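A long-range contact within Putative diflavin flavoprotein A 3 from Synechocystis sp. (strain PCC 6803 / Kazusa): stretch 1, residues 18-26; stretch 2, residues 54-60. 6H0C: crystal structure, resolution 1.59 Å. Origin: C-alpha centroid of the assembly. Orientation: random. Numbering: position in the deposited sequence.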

ATOM      1  N   ARG A  18     -16.031   4.732 -10.006  1.00 25.70           N
ATOM      2  CA  ARG A  18     -14.677   5.279 -10.006  1.00 26.33           C
ATOM      3  C   ARG A  18     -14.693   6.732  -9.541  1.00 27.87           C
ATOM      4  O   ARG A  18     -15.144   7.617 -10.268  1.00 30.00           O
ATOM      5  N   SER A  19     -14.220   6.972  -8.320  1.00 23.09           N
ATOM      6  CA  SER A  19     -14.005   8.340  -7.852  1.00 27.35           C
ATOM      7  C   SER A  19     -12.762   8.886  -8.540  1.00 32.19           C
ATOM      8  O   SER A  19     -11.653   8.384  -8.327  1.00 31.08           O
ATOM      9  N   ARG A  20     -12.944   9.904  -9.375  1.00 28.45           N
ATOM     10  CA  ARG A  20     -11.858  10.350 -10.233  1.00 24.90           C
ATOM     11  C   ARG A  20     -11.338  11.720  -9.830  1.00 32.47           C
ATOM     12  O   ARG A  20     -12.117  12.613  -9.494  1.00 31.14           O
ATOM     13  N   THR A  21     -10.014  11.870  -9.852  1.00 32.27           N
ATOM     14  CA  THR A  21      -9.382  13.179  -9.705  1.00 34.45           C
ATOM     15  C   THR A  21      -8.344  13.363 -10.813  1.00 35.16           C
ATOM     16  O   THR A  21      -7.527  12.476 -11.066  1.00 30.12           O
ATOM     17  N   TRP A  22      -8.394  14.500 -11.499  1.00 34.75           N
ATOM     18  CA  TRP A  22      -7.443  14.759 -12.574  1.00 37.72           C
ATOM     19  C   TRP A  22      -6.169  15.378 -12.004  1.00 41.41           C
ATOM     20  O   TRP A  22      -5.101  15.291 -12.603  1.00 46.07           O
ATOM     21  N   ASP A  23      -6.285  15.984 -10.828  1.00 37.90           N
ATOM     22  CA  ASP A  23      -5.142  16.599 -10.164  1.00 42.61           C
ATOM     23  C   ASP A  23      -4.516  15.680  -9.123  1.00 44.95           C
ATOM     24  O   ASP A  23      -5.182  14.797  -8.569  1.00 41.96           O
ATOM     25  N   ARG A  24      -3.233  15.891  -8.856  1.00 44.02           N
ATOM     26  CA  ARG A  24      -2.595  15.228  -7.730  1.00 42.09           C
ATOM     27  C   ARG A  24      -3.158  15.838  -6.451  1.00 47.19           C
ATOM     28  O   ARG A  24      -3.280  17.064  -6.341  1.00 47.27           O
ATOM     29  N   LEU A  25      -3.525  14.988  -5.495  1.00 44.40           N
ATOM     30  CA  LEU A  25      -4.126  15.474  -4.260  1.00 47.29           C
ATOM     31  C   LEU A  25      -3.188  15.330  -3.049  1.00 51.87           C
ATOM     32  O   LEU A  25      -3.319  16.073  -2.073  1.00 53.67           O
ATOM     33  N   LYS A  26      -2.246  14.387  -3.111  1.00 48.08           N
ATOM     34  CA  LYS A  26      -1.275  14.192  -2.031  1.00 43.96           C
ATOM     35  C   LYS A  26       0.164  14.256  -2.551  1.00 38.69           C
ATOM     36  O   LYS A  26       0.445  13.828  -3.667  1.00 34.74           O
ATOM     37  N   PRO A  54     -15.068   1.643  -0.214  1.00 28.04           N
ATOM     38  CA  PRO A  54     -15.369   3.072  -0.329  1.00 26.30           C
ATOM     39  C   PRO A  54     -14.070   3.850  -0.421  1.00 24.31           C
ATOM     40  O   PRO A  54     -13.071   3.433   0.164  1.00 26.46           O
ATOM     41  N   PRO A  55     -14.075   4.959  -1.159  1.00 25.57           N
ATOM     42  CA  PRO A  55     -12.875   5.794  -1.342  1.00 29.18           C
ATOM     43  C   PRO A  55     -12.505   6.591  -0.078  1.00 31.55           C
ATOM     44  O   PRO A  55     -13.289   6.638   0.869  1.00 33.62           O
ATOM     45  N   GLY A  56     -11.330   7.212  -0.072  1.00 27.17           N
ATOM     46  CA  GLY A  56     -10.876   7.978   1.076  1.00 27.82           C
ATOM     47  C   GLY A  56     -11.446   9.385   1.229  1.00 28.30           C
ATOM     48  O   GLY A  56     -12.385   9.768   0.529  1.00 27.15           O
ATOM     49  N   GLU A  57     -10.843  10.154   2.138  1.00 31.58           N
ATOM     50  CA  GLU A  57     -11.369  11.450   2.589  1.00 38.33           C
ATOM     51  C   GLU A  57     -11.636  12.462   1.483  1.00 39.25           C
ATOM     52  O   GLU A  57     -12.594  13.228   1.573  1.00 39.69           O
ATOM     53  N   SER A  58     -10.781  12.495   0.462  1.00 35.84           N
ATOM     54  CA  SER A  58     -10.951  13.450  -0.638  1.00 34.67           C
ATOM     55  C   SER A  58     -12.251  13.212  -1.384  1.00 31.73           C
ATOM     56  O   SER A  58     -12.727  14.093  -2.089  1.00 34.80           O
ATOM     57  N   PHE A  59     -12.812  12.012  -1.236  1.00 25.81           N
ATOM     58  CA  PHE A  59     -13.907  11.569  -2.090  1.00 27.69           C
ATOM     59  C   PHE A  59     -15.178  11.255  -1.325  1.00 31.46           C
ATOM     60  O   PHE A  59     -16.226  11.001  -1.932  1.00 31.24           O
ATOM     61  N   THR A  60     -15.078  11.267  -0.000  1.00 27.42           N
ATOM     62  CA  THR A  60     -16.167  10.826   0.865  1.00 33.42           C
ATOM     63  C   THR A  60     -17.548  11.350   0.446  1.00 34.86           C
ATOM     64  O   THR A  60     -18.467  10.566   0.221  1.00 38.06           O
TER

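An aromatic ring can hold a loop against a strand and the loop that follows it without one direct hydrogen bond between them, while nearby polar groups find partners in water or within their own stretch. The contact between residues 54-60 and residues 18-26 of this diflavin flavoprotein illustrates the principle: it buries 271 Å² in all, and no hydrogen bond crosses it directly.

The loop enters with Pro-54, whose CA-to-CB bond points away from the strand and which makes no contact. Pro-55 turns the other way. Its CA-to-CB bond points toward stretch 1, and its ring has the C-gamma endo pucker; Pro-55 CG lies 3.6 Å from Ser-19 OG, a van der Waals approach, since a proline ring carbon offers the hydroxyl no acceptor. Gly-56 has no side chain to contribute, but its carbonyl helps shape the loop: Phe-59 N donates to Gly-56 O at 2.9 Å, closing a turn. Glu-57 (chi1 m, chi2 t) points sideways and remains exposed, clear of the contact.

Ser-58, an m rotamer, points toward stretch 1, and its CB meets Leu-25 CD1 at 3.6 Å. Leu-25 (chi1 m, chi2 t) packs against the serine side chain, whose OG also binds a bridging water: Ser-58 OG lies 2.5 Å from water 2, a short hydrogen bond. The same water accepts a weak hydrogen bond from Lys-26 NZ at 3.2 Å. The lysine leaves its backbone sideways, with chi1 off the usual wells at -27°, yet with chi2 and chi3 t and chi4 m its end comes nearer, and NZ reaches the water.

Phe-59 is the centre of the packing, with more of its area covered by the other stretch than any other residue here. With chi1 m and chi2 at -66°, its CA-to-CB bond points toward stretch 1, and its ring packs against Ser-19, Arg-20 and Thr-21. Ser-19, also m, lays its CB over one face, 3.8 Å from the ring centroid and 23° off the normal, a CH-pi contact. Near the ring plane, at the edge, are Arg-20 O, 3.9 Å from Phe-59 CE1, and Thr-21 CG2, 3.9 Å from Phe-59 CZ. The strand's alternation explains the pattern: Ser-19 and Thr-21 point toward stretch 2, whereas Arg-20 points away and offers its carbonyl. Thr-21 (chi1 t) uses OG1 to donate to Asp-23 O at 3.0 Å, while its methyl meets the ring. Leu-25 CD1 adds a looser apolar contact, 4.4 Å from Phe-59 CZ. Water 1 completes the junction, donating to Phe-59 O at 3.0 Å and hydrogen bonding with Ser-19 OG at 3.1 Å.

Thr-60 then points away, beyond the contact.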

ATOM      1  CB  ARG A  18     -14.027   5.171 -11.396  1.00 22.80           C
ATOM      2  CG  ARG A  18     -14.074   3.766 -11.997  1.00 27.22           C
ATOM      3  CD  ARG A  18     -12.940   3.528 -12.979  1.00 30.20           C
ATOM      4  NE  ARG A  18     -12.885   4.556 -14.014  1.00 28.75           N
ATOM      5  CZ  ARG A  18     -11.769   4.941 -14.627  1.00 30.55           C
ATOM      6  NH1 ARG A  18     -11.815   5.895 -15.553  1.00 28.09           N
ATOM      7  NH2 ARG A  18     -10.604   4.374 -14.315  1.00 26.17           N
ATOM      8  CB  SER A  19     -13.854   8.390  -6.336  1.00 24.70           C
ATOM      9  OG  SER A  19     -15.034   7.921  -5.705  1.00 25.22           O
ATOM     10  CB  ARG A  20     -12.318  10.369 -11.697  1.00 27.50           C
ATOM     11  CG  ARG A  20     -12.933   9.055 -12.178  1.00 25.73           C
ATOM     12  CD  ARG A  20     -13.169   9.060 -13.686  1.00 26.33           C
ATOM     13  NE  ARG A  20     -14.054  10.147 -14.089  1.00 30.72           N
ATOM     14  CZ  ARG A  20     -14.121  10.639 -15.321  1.00 34.60           C
ATOM     15  NH1 ARG A  20     -13.346  10.138 -16.278  1.00 32.41           N
ATOM     16  NH2 ARG A  20     -14.959  11.635 -15.597  1.00 32.66           N
ATOM     17  CB  THR A  21      -8.724  13.365  -8.305  1.00 33.31           C
ATOM     18  OG1 THR A  21      -8.188  14.687  -8.202  1.00 40.83           O
ATOM     19  CG2 THR A  21      -7.603  12.356  -8.059  1.00 26.92           C
ATOM     20  CB  TRP A  22      -8.063  15.657 -13.651  1.00 40.39           C
ATOM     21  CG  TRP A  22      -8.912  14.887 -14.638  1.00 50.04           C
ATOM     22  CD1 TRP A  22      -8.491  14.281 -15.801  1.00 50.90           C
ATOM     23  CD2 TRP A  22     -10.314  14.623 -14.536  1.00 49.89           C
ATOM     24  NE1 TRP A  22      -9.555  13.665 -16.426  1.00 47.48           N
ATOM     25  CE2 TRP A  22     -10.682  13.860 -15.670  1.00 49.27           C
ATOM     26  CE3 TRP A  22     -11.293  14.950 -13.593  1.00 57.71           C
ATOM     27  CZ2 TRP A  22     -11.986  13.428 -15.883  1.00 61.71           C
ATOM     28  CZ3 TRP A  22     -12.593  14.524 -13.807  1.00 65.25           C
ATOM     29  CH2 TRP A  22     -12.929  13.773 -14.945  1.00 70.43           C
ATOM     30  CB  ASP A  23      -5.562  17.902  -9.497  1.00 47.01           C
ATOM     31  CG  ASP A  23      -6.290  18.824 -10.446  1.00 60.14           C
ATOM     32  OD1 ASP A  23      -7.383  19.303 -10.077  1.00 64.53           O
ATOM     33  OD2 ASP A  23      -5.774  19.062 -11.561  1.00 62.51           O
ATOM     34  CB  ARG A  24      -1.077  15.376  -7.790  1.00 36.74           C
ATOM     35  CG  ARG A  24      -0.357  14.723  -6.629  1.00 40.53           C
ATOM     36  CD  ARG A  24       1.139  14.901  -6.767  1.00 42.37           C
ATOM     37  NE  ARG A  24       1.470  16.307  -6.975  1.00 48.14           N
ATOM     38  CZ  ARG A  24       2.706  16.791  -7.025  1.00 46.64           C
ATOM     39  NH1 ARG A  24       3.752  15.981  -6.887  1.00 45.98           N
ATOM     40  NH2 ARG A  24       2.895  18.090  -7.212  1.00 45.71           N
ATOM     41  CB  LEU A  25      -5.460  14.752  -3.999  1.00 47.92           C
ATOM     42  CG  LEU A  25      -6.577  14.972  -5.035  1.00 44.90           C
ATOM     43  CD1 LEU A  25      -7.923  14.445  -4.538  1.00 46.35           C
ATOM     44  CD2 LEU A  25      -6.693  16.431  -5.446  1.00 34.84           C
ATOM     45  CB  LYS A  26      -1.475  12.845  -1.321  1.00 46.04           C
ATOM     46  CG  LYS A  26      -2.879  12.242  -1.328  1.00 51.94           C
ATOM     47  CD  LYS A  26      -2.797  10.760  -0.907  1.00 54.87           C
ATOM     48  CE  LYS A  26      -4.146  10.049  -0.910  1.00 52.88           C
ATOM     49  NZ  LYS A  26      -4.966  10.388   0.289  1.00 47.75           N
ATOM     50  CB  PRO A  54     -16.114   3.395   0.969  1.00 26.99           C
ATOM     51  CG  PRO A  54     -16.649   2.083   1.441  1.00 30.15           C
ATOM     52  CD  PRO A  54     -15.692   1.023   0.967  1.00 28.66           C
ATOM     53  CB  PRO A  55     -13.278   6.733  -2.483  1.00 27.63           C
ATOM     54  CG  PRO A  55     -14.778   6.886  -2.304  1.00 29.70           C
ATOM     55  CD  PRO A  55     -15.276   5.548  -1.776  1.00 24.91           C
ATOM     56  CB  GLU A  57     -10.414  12.104   3.596  1.00 53.47           C
ATOM     57  CG  GLU A  57      -9.932  11.205   4.720  1.00 74.43           C
ATOM     58  CD  GLU A  57      -9.245  11.986   5.837  1.00 85.52           C
ATOM     59  OE1 GLU A  57      -9.831  12.994   6.296  1.00 92.30           O
ATOM     60  OE2 GLU A  57      -8.127  11.590   6.252  1.00 81.98           O
ATOM     61  CB  SER A  58      -9.796  13.359  -1.638  1.00 34.35           C
ATOM     62  OG  SER A  58      -8.548  13.457  -0.994  1.00 38.43           O
ATOM     63  CB  PHE A  59     -13.497  10.327  -2.882  1.00 25.82           C
ATOM     64  CG  PHE A  59     -12.371  10.562  -3.843  1.00 29.15           C
ATOM     65  CD1 PHE A  59     -12.540  11.390  -4.939  1.00 31.99           C
ATOM     66  CD2 PHE A  59     -11.148   9.935  -3.662  1.00 33.33           C
ATOM     67  CE1 PHE A  59     -11.511  11.596  -5.829  1.00 34.70           C
ATOM     68  CE2 PHE A  59     -10.117  10.131  -4.547  1.00 32.04           C
ATOM     69  CZ  PHE A  59     -10.295  10.965  -5.632  1.00 33.66           C
ATOM     70  CB  THR A  60     -15.914  11.241   2.324  1.00 35.54           C
ATOM     71  OG1 THR A  60     -14.668  10.685   2.777  1.00 32.25           O
ATOM     72  CG2 THR A  60     -17.058  10.755   3.217  1.00 35.13           C
TER
HETATM   73  O   HOH W   1     -16.355  10.641  -4.887  1.00 29.52           O
HETATM   74  O   HOH W   2      -6.655  12.094  -1.788  1.00 52.81           O